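Local coordinates for SusD superfamily protein (PDB 3MCX) that is of unknown function but belongs to the SusD family of outer-membrane proteins and probably helps capture nutrient glycans at the cell surface, at residues S69-L77 with H438-A447; A78-N89 with A458-I466. All blocks are in the same frame, centred on the assembly; numbering follows the deposited sequence. Where two conformers were deposited one is given.

Interaction 1. Residues S69-L77 with H438-A447; sequences SPYYEYNVL and HLETLKASNA
L442 CD2 sits over one face of the Y72 ring, 4.0 Å from the ring centroid, a CH-pi contact. At the edge of the same ring lies H438. The two rings meet at their edges, planes 16° apart, without stacking. Y72 OH and H438 ND1 are 2.7 Å apart and hydrogen-bonded. L439 N donates to the same hydroxyl in a nearly straight bond of 3.1 Å. With CG anti to the backbone N (chi1 170°), the Y72 side chain runs out across L442 and brings its hydroxyl to H438 and L439. E73 is the second polar centre. T441 OG1 donates to E73 OE2 over 2.7 Å, from above the carboxylate plane, and T61 is a further partner of OE2. N75 ND2 holds the other oxygen, OE1, on its anti side. With an alanine here, the hydroxyls of T441 and T61 and the N75 amide would probably lose the carboxylate that accepts from them. Helix 69-72 and the weakly bonded helix 441-444 both end in Schellman motifs, at Y74 and N446. The two C-terminal turns lie side by side, with A447 CB 3.4 Å from E73 O. A water bridges Y74 O and S445 O. R433 binds Y72 O and A447 O, so it clamps both segments. Q57 of strand 56-57 touches Y72, H438 and L439, while P70 and V76 lean on helix 81-106.

Interaction 2. Residues A78-N89 with A458-I466; sequences ASDNLNIVLPWN and ALPIPQSEI. With GOL (glycerol), chain K.
E465 OE2 accepts the indole N-H of W88, with NE1 3.1 Å away, and a water that also joins N89 OD1 and S464 OG. The W88 bond is bent, at 138°, and reaches the oxygen from above the carboxylate plane. A glycerol, probably from the crystallisation liquor, is modelled beside both groups, its O2 2.8 Å from W88 NE1. Its oxygens lie too close to E465 OE2, so this share of the N-H is doubtful. Two helix starts meet in this part of the mainly helical SusD fold. D80 is the N-cap of helix 81-106, its OD1 accepting from N83 N, and P462 holds that position in helix 463-468. The P462 ring packs over one face of the W88 indole, with CG 3.8 Å from the five-membered ring centroid, a CH-pi contact. W88 CG is anti to its own backbone N (chi1 177°), which sends the indole across to P462. I461 CD1 touches the six-membered ring at W88 CZ3. F140 of helix 115-140 meets W88 edge-to-face and also touches I84 and I461. I84 packs against three residues: CD1 touches L459 and P460, and CG2 lies 3.7 Å from P462 CG. The backbones are joined by one hydrogen bond, Q463 N to A78 O at 2.9 Å (N-H...O 164°), and P462 CA approaches the same oxygen at 3.5 Å.

In the fold
From the N terminus the chain runs through 69-77 straight into 78-89, where helix 81-106 begins. It then passes through most of the protein before returning with 438-447 and, shortly after, 458-466 near the C terminus. Interaction 1 closes a loop of 360 residues and interaction 2 one of 368. The segments alternate along the chain, so the two loops cross. The contacts lie about 17 Å apart between centres and touch directly. Y71 OH probably bonds to N83 O, and V76 packs on L459. Together they tie two consecutive helices from the N-terminal part of the chain, 69-72 and 81-106, to two short C-terminal ones, 441-444 and 463-468.

Interaction 1. Residues S69-L77 with H438-A447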
ATOM      1  N   SER A  69       4.842  15.494   5.803  1.00  6.02           N
ATOM      2  CA  SER A  69       6.014  16.206   5.336  1.00  5.58           C
ATOM      3  C   SER A  69       7.364  15.538   5.663  1.00  6.26           C
ATOM      4  O   SER A  69       8.269  15.618   4.837  1.00  6.27           O
ATOM      5  CB  SER A  69       5.987  17.707   5.677  1.00  6.24           C
ATOM      6  OG  SER A  69       6.019  17.979   7.066  1.00  6.24           O
ATOM      7  N   PRO A  70       7.542  14.930   6.844  1.00  5.82           N
ATOM      8  CA  PRO A  70       8.847  14.307   7.069  1.00  5.96           C
ATOM      9  C   PRO A  70       9.151  13.149   6.132  1.00  5.89           C
ATOM     10  O   PRO A  70      10.328  12.899   5.842  1.00  5.71           O
ATOM     11  CB  PRO A  70       8.742  13.827   8.521  1.00  5.47           C
ATOM     12  CG  PRO A  70       7.716  14.773   9.167  1.00  5.84           C
ATOM     13  CD  PRO A  70       6.713  14.923   8.073  1.00  5.82           C
ATOM     14  N   TYR A  71       8.128  12.409   5.695  1.00  5.96           N
ATOM     15  CA  TYR A  71       8.292  11.402   4.650  1.00  5.51           C
ATOM     16  C   TYR A  71       8.604  12.057   3.295  1.00  6.27           C
ATOM     17  O   TYR A  71       9.584  11.718   2.608  1.00  6.54           O
ATOM     18  CB  TYR A  71       7.048  10.578   4.506  1.00  6.30           C
ATOM     19  CG  TYR A  71       6.682   9.673   5.662  1.00  6.22           C
ATOM     20  CD1 TYR A  71       7.615   9.007   6.423  1.00  6.34           C
ATOM     21  CD2 TYR A  71       5.360   9.395   5.911  1.00  7.63           C
ATOM     22  CE1 TYR A  71       7.225   8.112   7.437  1.00  6.04           C
ATOM     23  CE2 TYR A  71       4.954   8.499   6.927  1.00  6.71           C
ATOM     24  CZ  TYR A  71       5.880   7.860   7.664  1.00  6.74           C
ATOM     25  OH  TYR A  71       5.451   7.016   8.647  1.00  7.05           O
ATOM     26  N   TYR A  72       7.742  12.967   2.903  1.00  6.35           N
ATOM     27  CA  TYR A  72       7.850  13.659   1.607  1.00  5.64           C
ATOM     28  C   TYR A  72       9.195  14.334   1.420  1.00  6.56           C
ATOM     29  O   TYR A  72       9.746  14.326   0.311  1.00  6.99           O
ATOM     30  CB  TYR A  72       6.709  14.666   1.544  1.00  6.62           C
ATOM     31  CG  TYR A  72       6.741  15.676   0.415  1.00  5.82           C
ATOM     32  CD1 TYR A  72       6.552  15.295  -0.910  1.00  6.10           C
ATOM     33  CD2 TYR A  72       6.929  17.004   0.683  1.00  5.33           C
ATOM     34  CE1 TYR A  72       6.560  16.246  -1.916  1.00  6.15           C
ATOM     35  CE2 TYR A  72       6.910  17.960  -0.313  1.00  6.89           C
ATOM     36  CZ  TYR A  72       6.728  17.578  -1.605  1.00  6.03           C
ATOM     37  OH  TYR A  72       6.704  18.541  -2.597  1.00  6.25           O
ATOM     38  N   GLU A  73       9.717  14.952   2.480  1.00  5.36           N
ATOM     39  CA  GLU A  73      10.982  15.684   2.468  1.00  5.41           C
ATOM     40  C   GLU A  73      12.209  14.792   2.721  1.00  5.31           C
ATOM     41  O   GLU A  73      13.331  15.289   2.724  1.00  5.61           O
ATOM     42  CB  GLU A  73      10.943  16.789   3.532  1.00  6.03           C
ATOM     43  CG  GLU A  73       9.873  17.831   3.222  1.00  6.62           C
ATOM     44  CD  GLU A  73       9.559  18.760   4.378  1.00  6.99           C
ATOM     45  OE1 GLU A  73      10.168  18.671   5.461  1.00  7.03           O
ATOM     46  OE2 GLU A  73       8.645  19.618   4.173  1.00  7.20           O
ATOM     47  N   TYR A  74      11.994  13.498   2.984  1.00  5.97           N
ATOM     48  CA  TYR A  74      13.123  12.575   3.237  1.00  5.94           C
ATOM     49  C   TYR A  74      14.024  13.060   4.347  1.00  6.67           C
ATOM     50  O   TYR A  74      15.247  12.924   4.320  1.00  6.44           O
ATOM     51  CB  TYR A  74      13.894  12.308   1.929  1.00  5.63           C
ATOM     52  CG  TYR A  74      13.178  11.348   0.988  1.00  6.05           C
ATOM     53  CD1 TYR A  74      12.112  11.756   0.199  1.00  5.61           C
ATOM     54  CD2 TYR A  74      13.631  10.052   0.846  1.00  7.70           C
ATOM     55  CE1 TYR A  74      11.472  10.871  -0.643  1.00  6.90           C
ATOM     56  CE2 TYR A  74      13.017   9.182   0.002  1.00  6.28           C
ATOM     57  CZ  TYR A  74      11.935   9.587  -0.763  1.00  6.71           C
ATOM     58  OH  TYR A  74      11.302   8.695  -1.610  1.00  7.40           O
ATOM     59  N   ASN A  75      13.421  13.610   5.397  1.00  5.40           N
ATOM     60  CA  ASN A  75      14.185  14.106   6.530  1.00  5.81           C
ATOM     61  C   ASN A  75      13.722  13.555   7.899  1.00  5.42           C
ATOM     62  O   ASN A  75      14.241  13.962   8.934  1.00  6.47           O
ATOM     63  CB  ASN A  75      14.248  15.635   6.536  1.00  5.56           C
ATOM     64  CG  ASN A  75      12.900  16.282   6.654  1.00  5.47           C
ATOM     65  OD1 ASN A  75      11.952  15.645   7.094  1.00  6.94           O
ATOM     66  ND2 ASN A  75      12.798  17.535   6.224  1.00  6.36           N
ATOM     67  N   VAL A  76      12.796  12.622   7.868  1.00  5.55           N
ATOM     68  CA  VAL A  76      12.254  12.026   9.089  1.00  5.95           C
ATOM     69  C   VAL A  76      13.360  11.403   9.954  1.00  5.91           C
ATOM     70  O   VAL A  76      14.279  10.747   9.447  1.00  6.64           O
ATOM     71  CB  VAL A  76      11.137  11.010   8.746  1.00  5.81           C
ATOM     72  CG1 VAL A  76      11.674   9.797   7.936  1.00  7.34           C
ATOM     73  CG2 VAL A  76      10.417  10.561  10.004  1.00  7.22           C
ATOM     74  N   LEU A  77      13.292  11.637  11.261  1.00  5.57           N
ATOM     75  CA  LEU A  77      14.274  11.202  12.239  1.00  5.30           C
ATOM     76  C   LEU A  77      13.815   9.966  13.007  1.00  5.00           C
ATOM     77  O   LEU A  77      12.629   9.665  13.122  1.00  5.65           O
ATOM     78  CB  LEU A  77      14.528  12.306  13.245  1.00  4.86           C
ATOM     79  CG  LEU A  77      14.978  13.651  12.685  1.00  6.40           C
ATOM     80  CD1 LEU A  77      15.135  14.670  13.833  1.00  7.35           C
ATOM     81  CD2 LEU A  77      16.262  13.530  11.872  1.00  9.81           C
ATOM     82  N   HIS A 438       5.714  21.776  -5.965  1.00  5.60           N
ATOM     83  CA  HIS A 438       6.407  21.076  -4.918  1.00  5.73           C
ATOM     84  C   HIS A 438       6.935  22.076  -3.915  1.00  5.85           C
ATOM     85  O   HIS A 438       7.299  23.229  -4.236  1.00  6.62           O
ATOM     86  CB  HIS A 438       7.521  20.217  -5.496  1.00  4.88           C
ATOM     87  CG  HIS A 438       7.026  18.911  -6.034  1.00  5.82           C
ATOM     88  ND1 HIS A 438       6.625  17.866  -5.221  1.00  6.30           N
ATOM     89  CD2 HIS A 438       6.859  18.483  -7.313  1.00  6.84           C
ATOM     90  CE1 HIS A 438       6.217  16.854  -5.975  1.00  5.89           C
ATOM     91  NE2 HIS A 438       6.373  17.199  -7.253  1.00  4.97           N
ATOM     92  N   LEU A 439       7.021  21.611  -2.672  1.00  5.62           N
ATOM     93  CA  LEU A 439       7.386  22.527  -1.610  1.00  5.83           C
ATOM     94  C   LEU A 439       8.849  22.936  -1.677  1.00  6.22           C
ATOM     95  O   LEU A 439       9.708  22.132  -2.050  1.00  6.32           O
ATOM     96  CB  LEU A 439       7.109  21.930  -0.245  1.00  6.07           C
ATOM     97  CG  LEU A 439       5.673  21.539  -0.027  1.00  6.97           C
ATOM     98  CD1 LEU A 439       5.432  21.132   1.474  1.00  5.96           C
ATOM     99  CD2 LEU A 439       4.680  22.593  -0.490  1.00  7.77           C
ATOM    100  N   GLU A 440       9.146  24.146  -1.226  1.00  6.26           N
ATOM    101  CA  GLU A 440      10.515  24.638  -1.213  1.00  6.94           C
ATOM    102  C   GLU A 440      11.398  23.852  -0.248  1.00  6.63           C
ATOM    103  O   GLU A 440      12.614  23.837  -0.370  1.00  6.91           O
ATOM    104  CB  GLU A 440      10.579  26.134  -0.899  1.00  7.77           C
ATOM    105  CG  GLU A 440       9.985  27.037  -1.998  1.00 11.37           C
ATOM    106  CD  GLU A 440      10.610  26.829  -3.367  1.00 18.78           C
ATOM    107  OE1 GLU A 440      11.856  26.788  -3.428  1.00 17.44           O
ATOM    108  OE2 GLU A 440       9.842  26.726  -4.368  1.00 21.90           O
ATOM    109  N   THR A 441      10.802  23.214   0.742  1.00  5.84           N
ATOM    110  CA  THR A 441      11.582  22.390   1.658  1.00  6.32           C
ATOM    111  C   THR A 441      12.352  21.258   0.969  1.00  7.52           C
ATOM    112  O   THR A 441      13.346  20.774   1.527  1.00  7.44           O
ATOM    113  CB  THR A 441      10.671  21.753   2.734  1.00  6.81           C
ATOM    114  OG1 THR A 441       9.540  21.141   2.100  1.00  7.44           O
ATOM    115  CG2 THR A 441      10.225  22.804   3.764  1.00  6.09           C
ATOM    116  N   LEU A 442      11.930  20.816  -0.220  1.00  6.91           N
ATOM    117  CA  LEU A 442      12.698  19.766  -0.930  1.00  7.08           C
ATOM    118  C   LEU A 442      14.100  20.257  -1.311  1.00  8.02           C
ATOM    119  O   LEU A 442      15.022  19.450  -1.439  1.00  7.18           O
ATOM    120  CB  LEU A 442      11.998  19.316  -2.201  1.00  7.00           C
ATOM    121  CG  LEU A 442      10.594  18.735  -2.069  1.00  6.99           C
ATOM    122  CD1 LEU A 442      10.124  18.093  -3.371  1.00  7.16           C
ATOM    123  CD2 LEU A 442      10.534  17.676  -0.903  1.00  7.71           C
ATOM    124  N   LYS A 443      14.287  21.553  -1.525  1.00  7.41           N
ATOM    125  CA  LYS A 443      15.617  22.101  -1.798  1.00  8.54           C
ATOM    126  C   LYS A 443      16.519  21.983  -0.569  1.00  9.14           C
ATOM    127  O   LYS A 443      17.574  21.384  -0.657  1.00  8.69           O
ATOM    128  CB  LYS A 443      15.531  23.553  -2.290  1.00  9.04           C
ATOM    129  CG  LYS A 443      14.857  23.601  -3.640  1.00 11.91           C
ATOM    130  CD  LYS A 443      14.673  24.991  -4.248  1.00 15.84           C
ATOM    131  CE  LYS A 443      13.891  24.888  -5.577  1.00 17.52           C
ATOM    132  NZ  LYS A 443      12.409  24.572  -5.476  1.00 19.35           N
ATOM    133  N   ALA A 444      16.063  22.491   0.579  1.00 10.38           N
ATOM    134  CA  ALA A 444      16.864  22.439   1.815  1.00 10.87           C
ATOM    135  C   ALA A 444      17.109  20.997   2.268  1.00  9.84           C
ATOM    136  O   ALA A 444      18.172  20.663   2.808  1.00 11.08           O
ATOM    137  CB  ALA A 444      16.149  23.218   2.945  1.00 12.99           C
ATOM    138  N   SER A 445      16.153  20.115   2.015  1.00  8.11           N
ATOM    139  CA  SER A 445      16.287  18.712   2.442  0.50  8.41           C
ATOM    140  C   SER A 445      16.913  17.808   1.374  1.00  8.16           C
ATOM    141  O   SER A 445      17.004  16.598   1.550  1.00  8.14           O
ATOM    142  CB  SER A 445      14.929  18.146   2.869  0.50  8.51           C
ATOM    143  OG  SER A 445      14.401  18.836   3.990  0.50 10.72           O
ATOM    144  N   ASN A 446      17.316  18.386   0.250  1.00  7.79           N
ATOM    145  CA  ASN A 446      17.931  17.592  -0.836  1.00  8.02           C
ATOM    146  C   ASN A 446      17.046  16.437  -1.267  1.00  7.79           C
ATOM    147  O   ASN A 446      17.469  15.286  -1.383  1.00  8.05           O
ATOM    148  CB  ASN A 446      19.351  17.124  -0.465  1.00  7.93           C
ATOM    149  CG  ASN A 446      20.033  16.364  -1.606  1.00 13.34           C
ATOM    150  OD1 ASN A 446      19.830  16.670  -2.795  1.00 12.80           O
ATOM    151  ND2 ASN A 446      20.827  15.336  -1.248  1.00 14.83           N
ATOM    152  N   ALA A 447      15.782  16.736  -1.516  1.00  6.44           N
ATOM    153  CA  ALA A 447      14.829  15.717  -1.873  1.00  6.62           C
ATOM    154  C   ALA A 447      14.056  16.073  -3.134  1.00  6.91           C
ATOM    155  O   ALA A 447      12.936  15.599  -3.349  1.00  7.24           O
ATOM    156  CB  ALA A 447      13.854  15.413  -0.672  1.00  6.96           C
TER
HETATM  157  O   HOH W   1      16.977  15.066   3.796  1.00 13.15           O

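Interaction 2. Residues A78-N89 with A458-I466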
ATOM      1  N   ALA A  78      14.783   9.253  13.582  1.00  4.77           N
ATOM      2  CA  ALA A  78      14.506   8.078  14.409  1.00  4.91           C
ATOM      3  C   ALA A  78      13.653   8.364  15.629  1.00  5.28           C
ATOM      4  O   ALA A  78      13.019   7.440  16.133  1.00  5.35           O
ATOM      5  CB  ALA A  78      15.818   7.466  14.882  1.00  5.48           C
ATOM      6  N   SER A  79      13.616   9.629  16.049  1.00  4.26           N
ATOM      7  CA  SER A  79      12.847  10.062  17.202  1.00  5.23           C
ATOM      8  C   SER A  79      11.370  10.368  16.866  1.00  5.19           C
ATOM      9  O   SER A  79      10.621  10.715  17.794  1.00  7.50           O
ATOM     10  CB  SER A  79      13.479  11.310  17.774  1.00  5.75           C
ATOM     11  OG  SER A  79      13.511  12.321  16.782  1.00  7.30           O
ATOM     12  N   ASP A  80      10.959  10.283  15.613  1.00  5.11           N
ATOM     13  CA  ASP A  80       9.624  10.771  15.218  1.00  4.61           C
ATOM     14  C   ASP A  80       8.539   9.801  15.696  1.00  4.51           C
ATOM     15  O   ASP A  80       8.455   8.663  15.232  1.00  5.43           O
ATOM     16  CB  ASP A  80       9.605  10.962  13.712  1.00  5.81           C
ATOM     17  CG  ASP A  80       8.411  11.747  13.210  1.00  6.06           C
ATOM     18  OD1 ASP A  80       7.279  11.420  13.669  1.00  6.29           O
ATOM     19  OD2 ASP A  80       8.592  12.635  12.331  1.00  5.85           O
ATOM     20  N   ASN A  81       7.719  10.233  16.647  1.00  4.68           N
ATOM     21  CA  ASN A  81       6.732   9.327  17.193  1.00  4.91           C
ATOM     22  C   ASN A  81       5.640   8.974  16.188  1.00  5.80           C
ATOM     23  O   ASN A  81       5.322   7.815  15.982  1.00  5.64           O
ATOM     24  CB  ASN A  81       6.113   9.906  18.455  1.00  4.86           C
ATOM     25  CG  ASN A  81       5.209   8.911  19.147  1.00  6.08           C
ATOM     26  OD1 ASN A  81       5.693   7.896  19.686  1.00  8.10           O
ATOM     27  ND2 ASN A  81       3.903   9.184  19.143  1.00  5.88           N
ATOM     28  N   LEU A  82       5.053   9.998  15.571  1.00  5.58           N
ATOM     29  CA  LEU A  82       4.002   9.787  14.615  1.00  5.48           C
ATOM     30  C   LEU A  82       4.425   8.936  13.433  1.00  5.49           C
ATOM     31  O   LEU A  82       3.663   8.087  12.950  1.00  6.52           O
ATOM     32  CB  LEU A  82       3.443  11.122  14.135  1.00  6.28           C
ATOM     33  CG  LEU A  82       2.192  11.063  13.274  1.00  6.80           C
ATOM     34  CD1 LEU A  82       0.949  10.819  14.125  1.00  7.91           C
ATOM     35  CD2 LEU A  82       2.008  12.355  12.431  1.00  7.17           C
ATOM     36  N   ASN A  83       5.644   9.167  12.952  1.00  5.37           N
ATOM     37  CA  ASN A  83       6.037   8.615  11.671  1.00  5.91           C
ATOM     38  C   ASN A  83       6.986   7.452  11.702  1.00  5.68           C
ATOM     39  O   ASN A  83       7.171   6.793  10.682  1.00  6.18           O
ATOM     40  CB  ASN A  83       6.623   9.749  10.845  1.00  6.50           C
ATOM     41  CG  ASN A  83       5.597  10.835  10.571  1.00  5.50           C
ATOM     42  OD1 ASN A  83       4.474  10.507  10.194  1.00  7.03           O
ATOM     43  ND2 ASN A  83       5.963  12.098  10.750  1.00  6.04           N
ATOM     44  N   ILE A  84       7.582   7.187  12.848  1.00  4.95           N
ATOM     45  CA  ILE A  84       8.555   6.094  12.990  1.00  5.56           C
ATOM     46  C   ILE A  84       8.198   5.176  14.148  1.00  5.69           C
ATOM     47  O   ILE A  84       8.000   3.970  13.930  1.00  5.88           O
ATOM     48  CB  ILE A  84       9.974   6.651  13.140  1.00  5.46           C
ATOM     49  CG1 ILE A  84      10.438   7.397  11.875  1.00  6.43           C
ATOM     50  CG2 ILE A  84      10.992   5.550  13.509  1.00  6.01           C
ATOM     51  CD1 ILE A  84      10.554   6.535  10.606  1.00  6.03           C
ATOM     52  N   VAL A  85       8.072   5.710  15.352  1.00  4.98           N
ATOM     53  CA  VAL A  85       7.811   4.857  16.509  1.00  5.28           C
ATOM     54  C   VAL A  85       6.451   4.164  16.377  1.00  5.70           C
ATOM     55  O   VAL A  85       6.333   2.956  16.537  1.00  5.80           O
ATOM     56  CB  VAL A  85       7.865   5.654  17.822  1.00  4.75           C
ATOM     57  CG1 VAL A  85       7.597   4.769  19.037  1.00  5.44           C
ATOM     58  CG2 VAL A  85       9.244   6.313  18.006  1.00  5.68           C
ATOM     59  N   LEU A  86       5.392   4.930  16.102  1.00  5.36           N
ATOM     60  CA  LEU A  86       4.065   4.324  16.048  1.00  6.32           C
ATOM     61  C   LEU A  86       3.925   3.317  14.887  1.00  6.24           C
ATOM     62  O   LEU A  86       3.405   2.218  15.107  1.00  6.38           O
ATOM     63  CB  LEU A  86       2.994   5.443  15.999  1.00  5.81           C
ATOM     64  CG  LEU A  86       2.695   6.084  17.346  1.00  5.18           C
ATOM     65  CD1 LEU A  86       1.757   7.268  17.134  1.00  5.44           C
ATOM     66  CD2 LEU A  86       2.089   5.066  18.351  1.00  8.13           C
ATOM     67  N   PRO A  87       4.362   3.662  13.661  1.00  6.00           N
ATOM     68  CA  PRO A  87       4.220   2.662  12.594  1.00  6.29           C
ATOM     69  C   PRO A  87       4.988   1.375  12.812  1.00  6.17           C
ATOM     70  O   PRO A  87       4.502   0.319  12.443  1.00  7.43           O
ATOM     71  CB  PRO A  87       4.656   3.427  11.333  1.00  7.15           C
ATOM     72  CG  PRO A  87       4.385   4.899  11.686  1.00  8.23           C
ATOM     73  CD  PRO A  87       4.741   4.987  13.130  1.00  7.13           C
ATOM     74  N   TRP A  88       6.150   1.465  13.427  1.00  5.78           N
ATOM     75  CA  TRP A  88       6.923   0.275  13.794  1.00  5.07           C
ATOM     76  C   TRP A  88       6.189  -0.537  14.858  1.00  6.44           C
ATOM     77  O   TRP A  88       5.947  -1.738  14.699  1.00  6.62           O
ATOM     78  CB  TRP A  88       8.280   0.720  14.328  1.00  5.47           C
ATOM     79  CG  TRP A  88       9.183  -0.367  14.820  1.00  5.52           C
ATOM     80  CD1 TRP A  88       9.199  -0.882  16.053  1.00  5.46           C
ATOM     81  CD2 TRP A  88      10.286  -0.963  14.116  1.00  6.25           C
ATOM     82  NE1 TRP A  88      10.227  -1.807  16.187  1.00  6.01           N
ATOM     83  CE2 TRP A  88      10.901  -1.863  15.001  1.00  5.39           C
ATOM     84  CE3 TRP A  88      10.771  -0.847  12.821  1.00  6.10           C
ATOM     85  CZ2 TRP A  88      12.022  -2.641  14.634  1.00  5.64           C
ATOM     86  CZ3 TRP A  88      11.884  -1.609  12.450  1.00  6.45           C
ATOM     87  CH2 TRP A  88      12.494  -2.473  13.348  1.00  5.73           C
ATOM     88  N   ASN A  89       5.830   0.114  15.963  1.00  5.26           N
ATOM     89  CA  ASN A  89       5.294  -0.589  17.113  1.00  5.83           C
ATOM     90  C   ASN A  89       3.918  -1.174  16.772  1.00  6.10           C
ATOM     91  O   ASN A  89       3.552  -2.235  17.252  1.00  6.61           O
ATOM     92  CB  ASN A  89       5.163   0.319  18.335  1.00  5.96           C
ATOM     93  CG  ASN A  89       6.481   0.566  19.046  1.00  7.71           C
ATOM     94  OD1 ASN A  89       7.456  -0.159  18.850  1.00  9.37           O
ATOM     95  ND2 ASN A  89       6.484   1.543  19.930  1.00  8.70           N
ATOM     96  N   ALA A 458      15.489   3.837   3.170  1.00  6.75           N
ATOM     97  CA  ALA A 458      15.234   3.045   4.364  1.00  6.93           C
ATOM     98  C   ALA A 458      15.002   4.015   5.524  1.00  6.60           C
ATOM     99  O   ALA A 458      15.913   4.756   5.914  1.00  7.86           O
ATOM    100  CB  ALA A 458      16.388   2.096   4.639  1.00  6.33           C
ATOM    101  N   LEU A 459      13.784   3.969   6.048  1.00  7.05           N
ATOM    102  CA  LEU A 459      13.443   4.812   7.198  1.00  6.91           C
ATOM    103  C   LEU A 459      14.315   4.467   8.372  1.00  6.45           C
ATOM    104  O   LEU A 459      14.748   3.329   8.524  1.00  6.37           O
ATOM    105  CB  LEU A 459      11.976   4.636   7.581  1.00  7.61           C
ATOM    106  CG  LEU A 459      10.951   5.150   6.572  1.00  7.63           C
ATOM    107  CD1 LEU A 459       9.564   4.869   7.091  1.00  7.87           C
ATOM    108  CD2 LEU A 459      11.113   6.640   6.347  1.00  8.63           C
ATOM    109  N   PRO A 460      14.575   5.431   9.256  1.00  5.48           N
ATOM    110  CA  PRO A 460      15.319   5.087  10.447  1.00  5.89           C
ATOM    111  C   PRO A 460      14.548   4.138  11.358  1.00  6.27           C
ATOM    112  O   PRO A 460      13.358   4.292  11.526  1.00  6.59           O
ATOM    113  CB  PRO A 460      15.555   6.434  11.146  1.00  6.27           C
ATOM    114  CG  PRO A 460      14.428   7.249  10.667  1.00  7.27           C
ATOM    115  CD  PRO A 460      14.075   6.813   9.287  1.00  6.72           C
ATOM    116  N   ILE A 461      15.269   3.186  11.914  1.00  5.50           N
ATOM    117  CA  ILE A 461      14.759   2.324  12.956  1.00  6.08           C
ATOM    118  C   ILE A 461      14.432   3.251  14.152  1.00  6.16           C
ATOM    119  O   ILE A 461      15.180   4.156  14.443  1.00  5.73           O
ATOM    120  CB  ILE A 461      15.830   1.306  13.367  1.00  6.41           C
ATOM    121  CG1 ILE A 461      16.312   0.438  12.166  1.00  6.96           C
ATOM    122  CG2 ILE A 461      15.362   0.403  14.568  1.00  7.58           C
ATOM    123  CD1 ILE A 461      15.241  -0.319  11.434  1.00  8.40           C
ATOM    124  N   PRO A 462      13.314   3.011  14.852  1.00  5.39           N
ATOM    125  CA  PRO A 462      12.975   3.895  15.968  1.00  5.78           C
ATOM    126  C   PRO A 462      14.100   3.988  16.971  1.00  5.35           C
ATOM    127  O   PRO A 462      14.724   2.984  17.351  1.00  5.53           O
ATOM    128  CB  PRO A 462      11.735   3.222  16.594  1.00  5.79           C
ATOM    129  CG  PRO A 462      11.141   2.405  15.532  1.00  8.78           C
ATOM    130  CD  PRO A 462      12.254   2.029  14.565  1.00  6.41           C
ATOM    131  N   GLN A 463      14.335   5.194  17.491  1.00  5.44           N
ATOM    132  CA  GLN A 463      15.354   5.387  18.475  1.00  5.08           C
ATOM    133  C   GLN A 463      15.095   4.567  19.741  1.00  5.39           C
ATOM    134  O   GLN A 463      16.026   4.153  20.406  1.00  7.13           O
ATOM    135  CB  GLN A 463      15.520   6.875  18.884  1.00  6.43           C
ATOM    136  CG  GLN A 463      16.729   7.179  19.682  1.00  5.39           C
ATOM    137  CD  GLN A 463      18.015   6.912  18.943  1.00  3.86           C
ATOM    138  OE1 GLN A 463      18.069   7.147  17.724  1.00  6.71           O
ATOM    139  NE2 GLN A 463      19.054   6.469  19.649  1.00  5.07           N
ATOM    140  N   SER A 464      13.813   4.329  20.025  1.00  6.50           N
ATOM    141  CA  SER A 464      13.428   3.484  21.167  1.00  7.72           C
ATOM    142  C   SER A 464      14.098   2.114  21.050  1.00  8.21           C
ATOM    143  O   SER A 464      14.607   1.585  22.038  1.00  9.31           O
ATOM    144  CB  SER A 464      11.909   3.324  21.192  1.00  9.13           C
ATOM    145  OG  SER A 464      11.373   2.967  19.956  1.00 11.19           O
ATOM    146  N   GLU A 465      14.097   1.550  19.845  1.00  7.81           N
ATOM    147  CA  GLU A 465      14.793   0.264  19.627  1.00  7.41           C
ATOM    148  C   GLU A 465      16.285   0.341  19.759  1.00  7.43           C
ATOM    149  O   GLU A 465      16.930  -0.534  20.340  1.00  7.95           O
ATOM    150  CB  GLU A 465      14.430  -0.317  18.250  1.00  8.28           C
ATOM    151  CG  GLU A 465      12.998  -0.675  18.095  1.00  9.47           C
ATOM    152  CD  GLU A 465      12.570  -1.923  18.874  1.00 13.71           C
ATOM    153  OE1 GLU A 465      13.380  -2.776  19.298  1.00 15.49           O
ATOM    154  OE2 GLU A 465      11.370  -1.979  19.105  1.00 21.33           O
ATOM    155  N   ILE A 466      16.874   1.384  19.176  1.00  6.73           N
ATOM    156  CA  ILE A 466      18.310   1.577  19.257  1.00  7.10           C
ATOM    157  C   ILE A 466      18.788   1.735  20.692  1.00  7.54           C
ATOM    158  O   ILE A 466      19.777   1.126  21.113  1.00  8.68           O
ATOM    159  CB  ILE A 466      18.744   2.825  18.419  1.00  6.95           C
ATOM    160  CG1 ILE A 466      18.301   2.705  16.957  1.00  8.33           C
ATOM    161  CG2 ILE A 466      20.249   3.063  18.552  1.00  7.11           C
ATOM    162  CD1 ILE A 466      18.829   1.455  16.205  1.00  8.06           C
TER
HETATM  163  C1  GOL K  10      10.906  -4.970  19.729  0.80 27.80           C
HETATM  164  O1  GOL K  10      10.628  -3.754  20.435  0.80 28.19           O
HETATM  165  C2  GOL K  10      10.053  -4.920  18.472  0.80 28.61           C
HETATM  166  O2  GOL K  10       9.770  -3.564  18.325  0.80 29.97           O
HETATM  167  C3  GOL K  10      10.662  -5.512  17.198  0.80 26.26           C
HETATM  168  O3  GOL K  10      11.362  -6.707  17.492  0.80 33.25           O
HETATM  169  O   HOH W   2       9.998   0.668  19.706  1.00 17.10           O